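Local coordinates for protein methyltransferase 1 (Methanosarcina barkeri, PDB 2I2X) that transfers the methyl group of methanol to the cob(I)amide carried by its corrinoid partner protein, as the zinc-dependent subunit of a methanogenic methyltransferase complex, at residues K57-Y62 with G98-H103; N179-L184 with H240-I245; L198-I203 with A260-P265; I249-S254 with N273-A278; D442-Y447 with F454-Y459. One frame throughout, in Å; residues are numbered along the deposited sequence.

Contact 1. Residues K57-Y62 with G98-H103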
# COMPACT_ATOMS: atom_id res chain seq x y z
N LYS A 57 -19.31 4.76 -16.83
CA LYS A 57 -18.76 4.80 -15.48
C LYS A 57 -17.42 4.05 -15.41
O LYS A 57 -16.51 4.49 -14.72
CB LYS A 57 -19.75 4.21 -14.46
CG LYS A 57 -20.84 5.17 -13.98
CD LYS A 57 -22.09 4.41 -13.51
CE LYS A 57 -23.02 5.31 -12.68
NZ LYS A 57 -24.25 4.60 -12.18
N LEU A 58 -17.33 2.94 -16.14
CA LEU A 58 -16.11 2.16 -16.25
C LEU A 58 -14.97 2.92 -16.91
O LEU A 58 -13.87 3.00 -16.37
CB LEU A 58 -16.41 0.88 -17.02
CG LEU A 58 -15.45 -0.27 -16.79
CD1 LEU A 58 -15.18 -0.49 -15.30
CD2 LEU A 58 -15.98 -1.54 -17.43
N ILE A 59 -15.24 3.46 -18.10
CA ILE A 59 -14.32 4.33 -18.82
C ILE A 59 -13.88 5.49 -17.94
O ILE A 59 -12.70 5.84 -17.89
CB ILE A 59 -14.98 4.87 -20.12
CG1 ILE A 59 -15.09 3.75 -21.15
CG2 ILE A 59 -14.20 6.07 -20.66
CD1 ILE A 59 -15.92 4.08 -22.42
N LYS A 60 -14.82 6.05 -17.20
CA LYS A 60 -14.54 7.14 -16.28
C LYS A 60 -13.54 6.74 -15.17
O LYS A 60 -12.56 7.44 -14.94
CB LYS A 60 -15.86 7.68 -15.70
CG LYS A 60 -15.72 8.90 -14.83
CD LYS A 60 -15.03 10.01 -15.57
CE LYS A 60 -14.95 11.27 -14.71
NZ LYS A 60 -14.22 12.35 -15.46
N GLU A 61 -13.80 5.62 -14.51
CA GLU A 61 -12.94 5.12 -13.45
C GLU A 61 -11.50 4.93 -13.96
O GLU A 61 -10.55 5.37 -13.30
CB GLU A 61 -13.51 3.83 -12.87
CG GLU A 61 -12.75 3.25 -11.70
CD GLU A 61 -13.35 3.65 -10.35
OE1 GLU A 61 -13.77 4.83 -10.22
OE2 GLU A 61 -13.39 2.79 -9.42
N TYR A 62 -11.36 4.33 -15.15
CA TYR A 62 -10.06 4.11 -15.74
C TYR A 62 -9.37 5.42 -16.13
O TYR A 62 -8.14 5.52 -16.06
CB TYR A 62 -10.12 3.15 -16.94
CG TYR A 62 -10.28 1.69 -16.56
CD1 TYR A 62 -9.27 1.02 -15.88
CD2 TYR A 62 -11.41 0.98 -16.93
CE1 TYR A 62 -9.39 -0.34 -15.54
CE2 TYR A 62 -11.57 -0.37 -16.60
CZ TYR A 62 -10.55 -1.03 -15.90
OH TYR A 62 -10.71 -2.36 -15.57
N GLY A 98 -13.48 -3.00 -23.86
CA GLY A 98 -12.05 -2.99 -23.68
C GLY A 98 -11.36 -2.03 -24.64
O GLY A 98 -10.44 -1.32 -24.24
N ALA A 99 -11.80 -1.99 -25.89
CA ALA A 99 -11.20 -1.07 -26.87
C ALA A 99 -11.31 0.39 -26.41
O ALA A 99 -10.38 1.17 -26.55
CB ALA A 99 -11.85 -1.24 -28.22
N GLU A 100 -12.46 0.74 -25.86
CA GLU A 100 -12.74 2.11 -25.55
C GLU A 100 -12.05 2.54 -24.26
O GLU A 100 -11.61 3.68 -24.14
CB GLU A 100 -14.24 2.37 -25.50
CG GLU A 100 -14.85 2.52 -26.87
CD GLU A 100 -16.35 2.72 -26.81
OE1 GLU A 100 -16.83 3.67 -26.13
OE2 GLU A 100 -17.06 1.92 -27.46
N VAL A 101 -11.94 1.62 -23.31
CA VAL A 101 -11.07 1.88 -22.17
C VAL A 101 -9.63 2.09 -22.66
O VAL A 101 -8.95 3.04 -22.26
CB VAL A 101 -11.14 0.76 -21.12
CG1 VAL A 101 -10.08 0.98 -20.03
CG2 VAL A 101 -12.55 0.68 -20.52
N ALA A 102 -9.18 1.23 -23.57
CA ALA A 102 -7.82 1.34 -24.10
C ALA A 102 -7.63 2.72 -24.69
O ALA A 102 -6.60 3.35 -24.49
CB ALA A 102 -7.56 0.27 -25.17
N HIS A 103 -8.65 3.19 -25.40
CA HIS A 103 -8.52 4.45 -26.11
C HIS A 103 -8.50 5.63 -25.14
O HIS A 103 -7.72 6.57 -25.29
CB HIS A 103 -9.62 4.61 -27.17
CG HIS A 103 -9.39 5.75 -28.10
ND1 HIS A 103 -9.85 7.03 -27.84
CD2 HIS A 103 -8.70 5.83 -29.27
CE1 HIS A 103 -9.48 7.83 -28.82
NE2 HIS A 103 -8.77 7.13 -29.69
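The phenol ring of Tyr-62 lies against Val-101, whose CG1 comes obliquely onto the CG-CD2 side of the ring. The shortest approach is 3.4 Å, from Val-101 CG1 to Tyr-62 CD2. With CG anti to its carbonyl carbon (chi1 -76°), the ring is laid alongside the facing helix, where it is also touched by Met-91 of helix 89-93. The second branch of the valine turns to Ile-59: Val-101 CG2 and Ile-59 CG1 are 4.0 Å apart, and the two side chains run past each other in opposite directions. The far end of the isoleucine meets Glu-100, its CD1 standing 3.8 Å from Glu-100 OE1, while the carboxylate finds its charged mate in Lys-55. With a serine at Tyr-62 the ring is lost, and Val-101 CG1 would probably face a gap beside Met-91. The segment axes approach to 9.4 Å and are inclined by only 32°, so the helices run nearly side by side. Helix 55-76 follows strand 40-43 and helix 95-116 follows strand 80-86, the next strand of the parallel sheet, which makes this a contact between successive outer helices of a TIM barrel built from beta-alpha-beta crossovers.

Contact 2. Residues N179-L184 with H240-I245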
# COMPACT_ATOMS: atom_id res chain seq x y z
N ASN A 179 -3.04 -34.08 -3.73
CA ASN A 179 -1.64 -34.51 -3.86
C ASN A 179 -1.44 -35.43 -5.07
O ASN A 179 -0.61 -36.34 -5.06
CB ASN A 179 -1.13 -35.15 -2.57
CG ASN A 179 -1.04 -34.14 -1.40
OD1 ASN A 179 -1.02 -32.92 -1.61
ND2 ASN A 179 -0.99 -34.65 -0.18
N ASP A 180 -2.24 -35.18 -6.10
CA ASP A 180 -2.14 -35.94 -7.33
C ASP A 180 -1.07 -35.27 -8.21
O ASP A 180 -1.37 -34.42 -9.07
CB ASP A 180 -3.51 -36.05 -8.02
CG ASP A 180 -3.47 -36.93 -9.26
OD1 ASP A 180 -2.36 -37.38 -9.66
OD2 ASP A 180 -4.56 -37.18 -9.84
N ILE A 181 0.18 -35.64 -7.95
CA ILE A 181 1.30 -35.08 -8.67
C ILE A 181 1.26 -35.32 -10.20
O ILE A 181 1.41 -34.36 -10.98
CB ILE A 181 2.61 -35.57 -8.09
CG1 ILE A 181 2.66 -35.31 -6.59
CG2 ILE A 181 3.75 -34.93 -8.82
CD1 ILE A 181 2.22 -33.91 -6.12
N PRO A 182 1.03 -36.58 -10.64
CA PRO A 182 0.81 -36.83 -12.06
C PRO A 182 -0.30 -35.95 -12.66
O PRO A 182 -0.17 -35.48 -13.80
CB PRO A 182 0.39 -38.31 -12.08
CG PRO A 182 1.10 -38.90 -10.91
CD PRO A 182 0.97 -37.84 -9.86
N GLY A 183 -1.39 -35.73 -11.92
CA GLY A 183 -2.45 -34.85 -12.38
C GLY A 183 -1.93 -33.43 -12.58
O GLY A 183 -2.23 -32.77 -13.59
N LEU A 184 -1.11 -32.97 -11.64
CA LEU A 184 -0.40 -31.70 -11.82
C LEU A 184 0.38 -31.67 -13.12
O LEU A 184 0.23 -30.72 -13.90
CB LEU A 184 0.51 -31.42 -10.62
CG LEU A 184 0.06 -30.61 -9.38
CD1 LEU A 184 -1.44 -30.38 -9.22
CD2 LEU A 184 0.66 -31.24 -8.12
N HIS A 240 4.34 -26.92 1.00
CA HIS A 240 5.06 -26.01 0.17
C HIS A 240 5.94 -26.73 -0.82
O HIS A 240 6.16 -26.25 -1.95
CB HIS A 240 5.78 -24.99 1.05
CG HIS A 240 4.85 -24.00 1.70
ND1 HIS A 240 5.28 -22.80 2.22
CD2 HIS A 240 3.51 -24.04 1.89
CE1 HIS A 240 4.24 -22.14 2.71
NE2 HIS A 240 3.16 -22.87 2.53
N THR A 241 6.38 -27.93 -0.44
CA THR A 241 7.16 -28.76 -1.34
C THR A 241 6.34 -29.27 -2.53
O THR A 241 6.93 -29.70 -3.51
CB THR A 241 7.83 -29.94 -0.64
OG1 THR A 241 6.90 -30.55 0.26
CG2 THR A 241 9.05 -29.48 0.15
N ILE A 242 5.00 -29.20 -2.48
CA ILE A 242 4.17 -29.53 -3.65
C ILE A 242 3.85 -28.28 -4.49
O ILE A 242 3.72 -28.34 -5.73
CB ILE A 242 2.87 -30.32 -3.25
CG1 ILE A 242 3.22 -31.73 -2.72
CG2 ILE A 242 1.94 -30.48 -4.45
CD1 ILE A 242 2.11 -32.37 -1.90
N ALA A 243 3.74 -27.13 -3.82
CA ALA A 243 3.57 -25.87 -4.50
C ALA A 243 4.76 -25.56 -5.45
O ALA A 243 4.57 -25.14 -6.59
CB ALA A 243 3.40 -24.74 -3.47
N VAL A 244 5.97 -25.78 -4.98
CA VAL A 244 7.13 -25.51 -5.80
C VAL A 244 7.19 -26.46 -7.02
O VAL A 244 7.58 -26.04 -8.11
CB VAL A 244 8.46 -25.50 -4.97
CG1 VAL A 244 8.80 -26.87 -4.38
CG2 VAL A 244 9.59 -25.00 -5.81
N ILE A 245 6.78 -27.73 -6.83
CA ILE A 245 6.72 -28.65 -7.96
C ILE A 245 5.76 -28.10 -9.01
O ILE A 245 6.13 -27.97 -10.19
CB ILE A 245 6.33 -30.06 -7.53
CG1 ILE A 245 7.44 -30.66 -6.66
CG2 ILE A 245 6.11 -30.96 -8.76
CD1 ILE A 245 7.02 -31.92 -5.97
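Ile-242 reaches across to three residues at and just before the start of helix 181-210: Asn-179, Ile-181 and Leu-184. The contact sets the N-terminal end of that helix, with Asp-180 as its N-cap, against the first turns of helix 240-259 in the TIM-barrel subunit. The two branches of Ile-242 divide the work. Ile-242 CG2 touches Ile-181 CD1 at 3.8 Å. Ile-242 CG2 also lies 4.0 Å from Leu-184 CD2, the leucine crossing it at about a right angle. The other branch is extended (chi2 161°) and carries Ile-242 CD1 to within 3.2 Å of Asn-179 OD1, setting the amide oxygen against a methyl. One shell further out, Ala-425 and Leu-429 of helix 416-430 pack on Ile-181, and Leu-238 touches Asn-179, so a third helix and a loop also border the cluster. The first turn of helix 181-210 is positioned partly by its own cap, Asp-180, the centre of an inverse gamma turn, whose OD2 bonds to Tyr-447; Gly-183 adds no side chain to crowd it. The capping bond from Gly-183 N to Asp-180 OD1 is 3.0 Å, with an angle of 155° at the hydrogen, and meets the oxygen from above the carboxylate plane.

Contact 3. Residues L198-I203 with A260-P265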
# COMPACT_ATOMS: atom_id res chain seq x y z
N LEU A 198 -2.32 -23.04 -29.14
CA LEU A 198 -3.46 -22.60 -29.94
C LEU A 198 -3.56 -21.09 -29.84
O LEU A 198 -3.40 -20.36 -30.83
CB LEU A 198 -4.76 -23.20 -29.39
CG LEU A 198 -6.05 -23.48 -30.21
CD1 LEU A 198 -7.27 -23.11 -29.38
CD2 LEU A 198 -6.13 -22.80 -31.58
N ILE A 199 -3.81 -20.62 -28.63
CA ILE A 199 -4.10 -19.21 -28.42
C ILE A 199 -2.95 -18.26 -28.78
O ILE A 199 -3.18 -17.20 -29.39
CB ILE A 199 -4.63 -18.97 -27.01
CG1 ILE A 199 -3.57 -19.35 -25.97
CG2 ILE A 199 -5.90 -19.81 -26.80
CD1 ILE A 199 -3.97 -19.03 -24.57
N TRP A 200 -1.72 -18.63 -28.44
CA TRP A 200 -0.60 -17.73 -28.69
C TRP A 200 -0.20 -17.58 -30.16
O TRP A 200 0.35 -16.56 -30.57
CB TRP A 200 0.58 -18.00 -27.73
CG TRP A 200 0.22 -17.42 -26.36
CD1 TRP A 200 -0.24 -18.11 -25.25
CD2 TRP A 200 0.20 -16.03 -25.99
NE1 TRP A 200 -0.52 -17.23 -24.23
CE2 TRP A 200 -0.26 -15.95 -24.66
CE3 TRP A 200 0.56 -14.85 -26.66
CZ2 TRP A 200 -0.38 -14.73 -23.97
CZ3 TRP A 200 0.45 -13.62 -25.97
CH2 TRP A 200 -0.02 -13.58 -24.64
N THR A 201 -0.53 -18.59 -30.97
CA THR A 201 -0.35 -18.51 -32.40
C THR A 201 -1.29 -17.45 -32.93
O THR A 201 -0.89 -16.57 -33.69
CB THR A 201 -0.64 -19.86 -33.03
OG1 THR A 201 0.33 -20.81 -32.54
CG2 THR A 201 -0.60 -19.78 -34.59
N ASP A 202 -2.54 -17.52 -32.54
CA ASP A 202 -3.48 -16.52 -32.95
C ASP A 202 -3.18 -15.14 -32.37
O ASP A 202 -3.26 -14.14 -33.11
CB ASP A 202 -4.88 -16.95 -32.57
CG ASP A 202 -5.37 -18.13 -33.37
OD1 ASP A 202 -4.87 -18.36 -34.51
OD2 ASP A 202 -6.25 -18.83 -32.85
N ILE A 203 -2.81 -15.07 -31.08
CA ILE A 203 -2.53 -13.76 -30.44
C ILE A 203 -1.40 -13.03 -31.15
O ILE A 203 -1.54 -11.86 -31.49
CB ILE A 203 -2.28 -13.83 -28.92
CG1 ILE A 203 -3.58 -14.19 -28.20
CG2 ILE A 203 -1.80 -12.48 -28.43
CD1 ILE A 203 -3.42 -14.97 -26.89
N ALA A 260 5.60 -19.79 -29.46
CA ALA A 260 4.54 -19.58 -30.43
C ALA A 260 4.43 -18.15 -30.85
O ALA A 260 3.43 -17.74 -31.44
CB ALA A 260 3.20 -20.08 -29.88
N GLY A 261 5.42 -17.34 -30.51
CA GLY A 261 5.47 -16.02 -31.10
C GLY A 261 5.47 -14.82 -30.20
O GLY A 261 5.70 -13.73 -30.70
N ALA A 262 5.21 -14.98 -28.90
CA ALA A 262 5.32 -13.84 -27.97
C ALA A 262 6.79 -13.49 -27.78
O ALA A 262 7.63 -14.32 -28.02
CB ALA A 262 4.63 -14.11 -26.61
N VAL A 263 7.08 -12.27 -27.33
CA VAL A 263 8.45 -11.75 -27.27
C VAL A 263 8.72 -11.15 -25.90
O VAL A 263 9.85 -10.71 -25.60
CB VAL A 263 8.69 -10.65 -28.37
CG1 VAL A 263 8.56 -11.25 -29.80
CG2 VAL A 263 7.75 -9.47 -28.20
N GLY A 264 7.69 -11.15 -25.06
CA GLY A 264 7.77 -10.58 -23.72
C GLY A 264 7.37 -9.11 -23.73
O GLY A 264 7.19 -8.51 -24.79
N PRO A 265 7.29 -8.48 -22.55
CA PRO A 265 7.53 -9.02 -21.21
C PRO A 265 6.39 -9.89 -20.72
O PRO A 265 5.23 -9.54 -20.90
CB PRO A 265 7.63 -7.76 -20.35
CG PRO A 265 6.83 -6.70 -21.10
CD PRO A 265 6.98 -7.04 -22.55
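Ala-260 and Trp-200 bury the most surface here, with Ala-262 next. The methyl of Ala-260 sits close to the base of the indole side chain, Ala-260 CB to Trp-200 CB being 4.0 Å. Ala-260 CB also lies 4.0 Å from Thr-201 OG1, a hydroxyl whose polar partner is Glu-197 O, one turn earlier. Further out on the indole, Trp-200 CE3 is met by Ala-262 CB at 4.1 Å. The two small methyls therefore touch the tryptophan at two levels, its stem and its six-membered ring. On one face of the Trp-200 ring, Ile-203 CD1 stands 3.8 Å above the plane, over its centre, and NE1 is bonded to Asp-217, so the ring is held by packing and by a hydrogen bond. Two carbonyl oxygens, Trp-200 O and Ala-260 O, come within 3.4 Å of each other; both are acceptors, and Ser-204 OG is bonded to the first and weakly to the second. Ala-260 is placed by the Schellman motif ending helix 240-259: Gly-261, with phi 122°, is its C-prime residue, and a side chain there would jam against the preceding carbonyl. The Trp-200 side chain is about 8 Å from that of the zinc ligand Glu-164. In the barrel, helix 181-210 meets the loop after helix 240-259, where Val-263 pairs by backbone bonds with Ser-214 of strand 213-216, while Trp-200 also touches Val-163 of strand 160-163.

Contact 4. Residues I249-S254 with N273-A278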
# COMPACT_ATOMS: atom_id res chain seq x y z
N ILE A 249 6.76 -27.14 -13.09
CA ILE A 249 6.00 -27.61 -14.28
C ILE A 249 5.40 -26.45 -15.09
O ILE A 249 5.18 -26.59 -16.31
CB ILE A 249 4.87 -28.60 -13.83
CG1 ILE A 249 5.48 -29.68 -12.91
CG2 ILE A 249 4.11 -29.17 -15.03
CD1 ILE A 249 4.58 -30.89 -12.55
N SER A 250 5.14 -25.32 -14.41
CA SER A 250 4.46 -24.19 -15.07
C SER A 250 5.42 -23.55 -16.02
O SER A 250 5.02 -22.97 -17.03
CB SER A 250 3.96 -23.16 -14.06
OG SER A 250 5.04 -22.46 -13.45
N ALA A 251 6.71 -23.66 -15.69
CA ALA A 251 7.76 -23.05 -16.53
C ALA A 251 7.68 -23.46 -18.02
O ALA A 251 7.57 -22.58 -18.88
CB ALA A 251 9.14 -23.31 -15.94
N PRO A 252 7.75 -24.77 -18.34
CA PRO A 252 7.57 -25.14 -19.79
C PRO A 252 6.17 -24.91 -20.34
O PRO A 252 6.02 -24.67 -21.54
CB PRO A 252 7.96 -26.62 -19.85
CG PRO A 252 7.83 -27.12 -18.44
CD PRO A 252 8.02 -25.95 -17.49
N ARG A 253 5.14 -24.97 -19.50
CA ARG A 253 3.83 -24.54 -19.96
C ARG A 253 3.86 -23.07 -20.44
O ARG A 253 3.44 -22.77 -21.57
CB ARG A 253 2.75 -24.74 -18.89
CG ARG A 253 1.36 -24.10 -19.23
CD ARG A 253 1.29 -22.62 -18.77
NE ARG A 253 -0.06 -22.05 -18.81
CZ ARG A 253 -0.33 -20.74 -18.80
NH1 ARG A 253 0.66 -19.86 -18.79
NH2 ARG A 253 -1.60 -20.32 -18.83
N SER A 254 4.38 -22.17 -19.60
CA SER A 254 4.36 -20.74 -19.93
C SER A 254 5.35 -20.43 -21.05
O SER A 254 5.13 -19.52 -21.84
CB SER A 254 4.61 -19.88 -18.69
OG SER A 254 3.52 -20.01 -17.76
N ASN A 273 8.47 -16.94 -14.55
CA ASN A 273 9.15 -16.14 -15.59
C ASN A 273 10.66 -16.13 -15.44
O ASN A 273 11.40 -15.93 -16.43
CB ASN A 273 8.63 -14.70 -15.64
CG ASN A 273 7.22 -14.60 -16.20
OD1 ASN A 273 6.69 -15.55 -16.79
ND2 ASN A 273 6.58 -13.44 -15.99
N ILE A 274 11.15 -16.34 -14.22
CA ILE A 274 12.60 -16.37 -14.05
C ILE A 274 13.20 -17.56 -14.86
O ILE A 274 14.21 -17.42 -15.58
CB ILE A 274 13.04 -16.34 -12.56
CG1 ILE A 274 14.57 -16.42 -12.42
CG2 ILE A 274 12.38 -17.49 -11.76
CD1 ILE A 274 15.32 -15.26 -12.96
N ILE A 275 12.57 -18.73 -14.75
CA ILE A 275 12.98 -19.86 -15.58
C ILE A 275 12.83 -19.50 -17.06
O ILE A 275 13.72 -19.77 -17.82
CB ILE A 275 12.18 -21.11 -15.23
CG1 ILE A 275 12.43 -21.50 -13.77
CG2 ILE A 275 12.59 -22.26 -16.11
CD1 ILE A 275 11.34 -22.31 -13.16
N VAL A 276 11.74 -18.85 -17.44
CA VAL A 276 11.45 -18.55 -18.84
C VAL A 276 12.47 -17.59 -19.46
O VAL A 276 12.87 -17.76 -20.63
CB VAL A 276 9.99 -18.01 -19.01
CG1 VAL A 276 9.73 -17.53 -20.42
CG2 VAL A 276 8.97 -19.09 -18.64
N LYS A 277 12.89 -16.61 -18.65
CA LYS A 277 13.91 -15.64 -19.04
C LYS A 277 15.21 -16.34 -19.30
O LYS A 277 15.85 -16.06 -20.32
CB LYS A 277 14.11 -14.56 -17.97
CG LYS A 277 15.11 -13.49 -18.41
CD LYS A 277 15.05 -12.26 -17.56
CE LYS A 277 16.01 -11.15 -18.05
NZ LYS A 277 15.85 -9.96 -17.18
N ALA A 278 15.63 -17.22 -18.39
CA ALA A 278 16.85 -18.01 -18.59
C ALA A 278 16.85 -18.80 -19.91
O ALA A 278 17.88 -18.88 -20.59
CB ALA A 278 17.08 -18.97 -17.41
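The apolar part of the contact rests on Ala-251 and Ile-275. The alanine methyl is met by both arms of the isoleucine, Ala-251 CB lying 3.6 Å from Ile-275 CG2. Ile-275 CD1 completes the grip at 3.7 Å from that same Ala-251 CB, its CG1 branch anti to the carbonyl carbon (chi1 -61°) and extended beyond, so that CG2 and CD1 both reach the methyl. Val-276 supplies a second touch through CG2, which stands 3.8 Å from the backbone oxygen Ala-251 O and more loosely beside Ser-254 CB. The smallness of Ala-251 suits a close approach: the axes of the two segments come to 8.7 Å and cross at 55°. These lie on helices 240-259 and 273-280 of the TIM barrel, the second leading into strand 285-287. Helix 240-259 is kinked here, since Pro-252 N has no bond to the turn before. The polar bonds lie within helix 240-259 and to residues around it. Arg-253 NH1 donates to Ser-254 OG over 3.0 Å, the oxygen lying a little off the guanidinium plane, and Ser-254 OG is also bonded to Glu-272. The rest of the guanidinium is held by salt bridges to Asp-217 and Asp-219, which would probably keep this buried arginine charged. The side chain of Ser-254 lies about 10 Å from a bound zinc ion.

Contact 5. Residues D442-Y447 with F454-Y459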
# COMPACT_ATOMS: atom_id res chain seq x y z
N ASP A 442 -3.01 -42.76 -20.58
CA ASP A 442 -3.36 -43.08 -19.18
C ASP A 442 -4.18 -41.96 -18.55
O ASP A 442 -5.19 -42.23 -17.88
CB ASP A 442 -2.11 -43.29 -18.30
CG ASP A 442 -1.41 -44.63 -18.54
OD1 ASP A 442 -1.95 -45.48 -19.29
OD2 ASP A 442 -0.32 -44.84 -17.97
N CYS A 443 -3.76 -40.71 -18.77
CA CYS A 443 -4.39 -39.57 -18.11
C CYS A 443 -5.75 -39.26 -18.70
O CYS A 443 -6.71 -38.99 -17.94
CB CYS A 443 -3.51 -38.31 -18.14
SG CYS A 443 -1.99 -38.48 -17.20
N LEU A 444 -5.82 -39.30 -20.04
CA LEU A 444 -7.10 -39.08 -20.72
C LEU A 444 -8.18 -39.94 -20.05
O LEU A 444 -9.23 -39.43 -19.63
CB LEU A 444 -7.03 -39.45 -22.20
CG LEU A 444 -7.80 -38.60 -23.21
CD1 LEU A 444 -8.24 -39.43 -24.42
CD2 LEU A 444 -8.95 -37.83 -22.60
N THR A 445 -7.92 -41.24 -19.91
CA THR A 445 -8.97 -42.10 -19.40
C THR A 445 -9.16 -41.92 -17.90
O THR A 445 -10.29 -41.85 -17.43
CB THR A 445 -8.85 -43.61 -19.86
OG1 THR A 445 -8.35 -44.42 -18.79
CG2 THR A 445 -8.00 -43.77 -21.13
N LYS A 446 -8.08 -41.81 -17.15
CA LYS A 446 -8.21 -41.49 -15.71
C LYS A 446 -9.03 -40.21 -15.39
O LYS A 446 -9.96 -40.28 -14.60
CB LYS A 446 -6.84 -41.48 -15.01
CG LYS A 446 -6.86 -41.03 -13.55
CD LYS A 446 -5.42 -40.96 -13.00
CE LYS A 446 -5.39 -40.53 -11.55
NZ LYS A 446 -5.79 -41.60 -10.63
N TYR A 447 -8.72 -39.07 -16.01
CA TYR A 447 -9.48 -37.83 -15.74
C TYR A 447 -10.88 -37.73 -16.39
O TYR A 447 -11.76 -37.05 -15.86
CB TYR A 447 -8.61 -36.55 -15.88
CG TYR A 447 -7.43 -36.71 -14.98
CD1 TYR A 447 -7.58 -36.70 -13.59
CD2 TYR A 447 -6.17 -36.99 -15.50
CE1 TYR A 447 -6.52 -36.93 -12.75
CE2 TYR A 447 -5.10 -37.23 -14.67
CZ TYR A 447 -5.28 -37.19 -13.29
OH TYR A 447 -4.20 -37.42 -12.44
N PHE A 454 -14.40 -32.37 -17.09
CA PHE A 454 -13.29 -32.47 -18.06
C PHE A 454 -13.82 -32.81 -19.45
O PHE A 454 -14.46 -33.83 -19.64
CB PHE A 454 -12.25 -33.52 -17.56
CG PHE A 454 -11.11 -33.82 -18.55
CD1 PHE A 454 -10.42 -32.80 -19.20
CD2 PHE A 454 -10.69 -35.13 -18.77
CE1 PHE A 454 -9.37 -33.09 -20.08
CE2 PHE A 454 -9.65 -35.42 -19.65
CZ PHE A 454 -8.99 -34.40 -20.31
N LYS A 455 -13.59 -31.92 -20.41
CA LYS A 455 -14.08 -32.14 -21.76
C LYS A 455 -12.88 -32.25 -22.67
O LYS A 455 -12.28 -31.23 -23.02
CB LYS A 455 -14.97 -30.99 -22.25
CG LYS A 455 -16.26 -30.77 -21.46
CD LYS A 455 -17.15 -31.99 -21.49
CE LYS A 455 -18.46 -31.73 -20.78
NZ LYS A 455 -18.98 -32.98 -20.11
N PRO A 456 -12.52 -33.48 -23.04
CA PRO A 456 -11.34 -33.71 -23.88
C PRO A 456 -11.33 -32.91 -25.19
O PRO A 456 -10.25 -32.60 -25.73
CB PRO A 456 -11.38 -35.23 -24.12
CG PRO A 456 -12.08 -35.75 -22.91
CD PRO A 456 -13.16 -34.75 -22.65
N GLU A 457 -12.49 -32.56 -25.71
CA GLU A 457 -12.49 -31.79 -26.95
C GLU A 457 -11.88 -30.38 -26.79
O GLU A 457 -11.41 -29.79 -27.77
CB GLU A 457 -13.87 -31.75 -27.62
CG GLU A 457 -14.96 -30.98 -26.89
CD GLU A 457 -15.78 -31.81 -25.89
OE1 GLU A 457 -15.29 -32.88 -25.39
OE2 GLU A 457 -16.92 -31.37 -25.58
N ASN A 458 -11.88 -29.85 -25.57
CA ASN A 458 -11.22 -28.58 -25.28
C ASN A 458 -9.74 -28.59 -25.69
O ASN A 458 -9.14 -27.56 -25.93
CB ASN A 458 -11.39 -28.22 -23.80
CG ASN A 458 -12.73 -27.57 -23.51
OD1 ASN A 458 -13.25 -26.80 -24.32
ND2 ASN A 458 -13.30 -27.87 -22.33
N TYR A 459 -9.17 -29.79 -25.81
CA TYR A 459 -7.75 -29.97 -26.10
C TYR A 459 -7.53 -30.68 -27.44
O TYR A 459 -6.44 -31.22 -27.70
CB TYR A 459 -7.11 -30.72 -24.94
CG TYR A 459 -7.43 -30.00 -23.68
CD1 TYR A 459 -6.74 -28.83 -23.34
CD2 TYR A 459 -8.48 -30.42 -22.85
CE1 TYR A 459 -7.04 -28.13 -22.19
CE2 TYR A 459 -8.79 -29.70 -21.70
CZ TYR A 459 -8.05 -28.56 -21.39
OH TYR A 459 -8.33 -27.83 -20.25
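Tyr-447 OH and Asp-180 OD2 form the short polar bond that ties helix 436-450 to the N-cap of helix 181-210. The ring of Tyr-447 leads away from the C-terminal tail, which folds back over helix 436-450 and enters a 3-10 turn at residues 456-458; Tyr-447 CB and the backbone carbonyl face it. The backbone of Tyr-447 makes the closest touch, Tyr-447 C lying 3.5 Å from Phe-454 CD2, with Tyr-447 CB just behind at 3.8 Å from that same CD2. Phe-454 CG is anti to the backbone N (chi1 175°), which brings CD2 and CE2 to the Tyr-447 backbone and to Leu-444. The ring is packed on several sides: Pro-456 CG lies 4.1 Å above one face of Phe-454, offset toward the rim, and Tyr-459 CE2 sits in the plane at the edge, while Val-171, Tyr-186 and Leu-191 also touch it. A glycine in place of Phe-454 removes the ring that Leu-444 and Tyr-447 share, and the tail would probably be held less firmly, with a gap beside Tyr-447 CB. Leu-444 CD2 reaches Phe-454 CE2 at 3.9 Å and, crossing the proline at about a right angle, meets Pro-456 CG at 3.8 Å.

Overall arrangement
Contact 1 lies apart from the rest: it joins helices 55-76 and 95-116, closes before the others open along the chain, and has its centre 40 Å from that of contact 2, on the opposite side of the chain's centre. Contacts 2, 3 and 4 are linked through shared helices. Contacts 2 and 3 both use helix 181-210, at its start and in its second half, their centres 27 Å apart; contacts 2 and 4 both use helix 240-259. Contacts 3 and 4, with centres 14 Å apart, cross in sequence and lie nearest the zinc site. Contact 5, last along the chain, touches contact 2 through Tyr-447 and Asp-180, joining helix 436-450, on which the C-terminal tail packs, to helix 181-210.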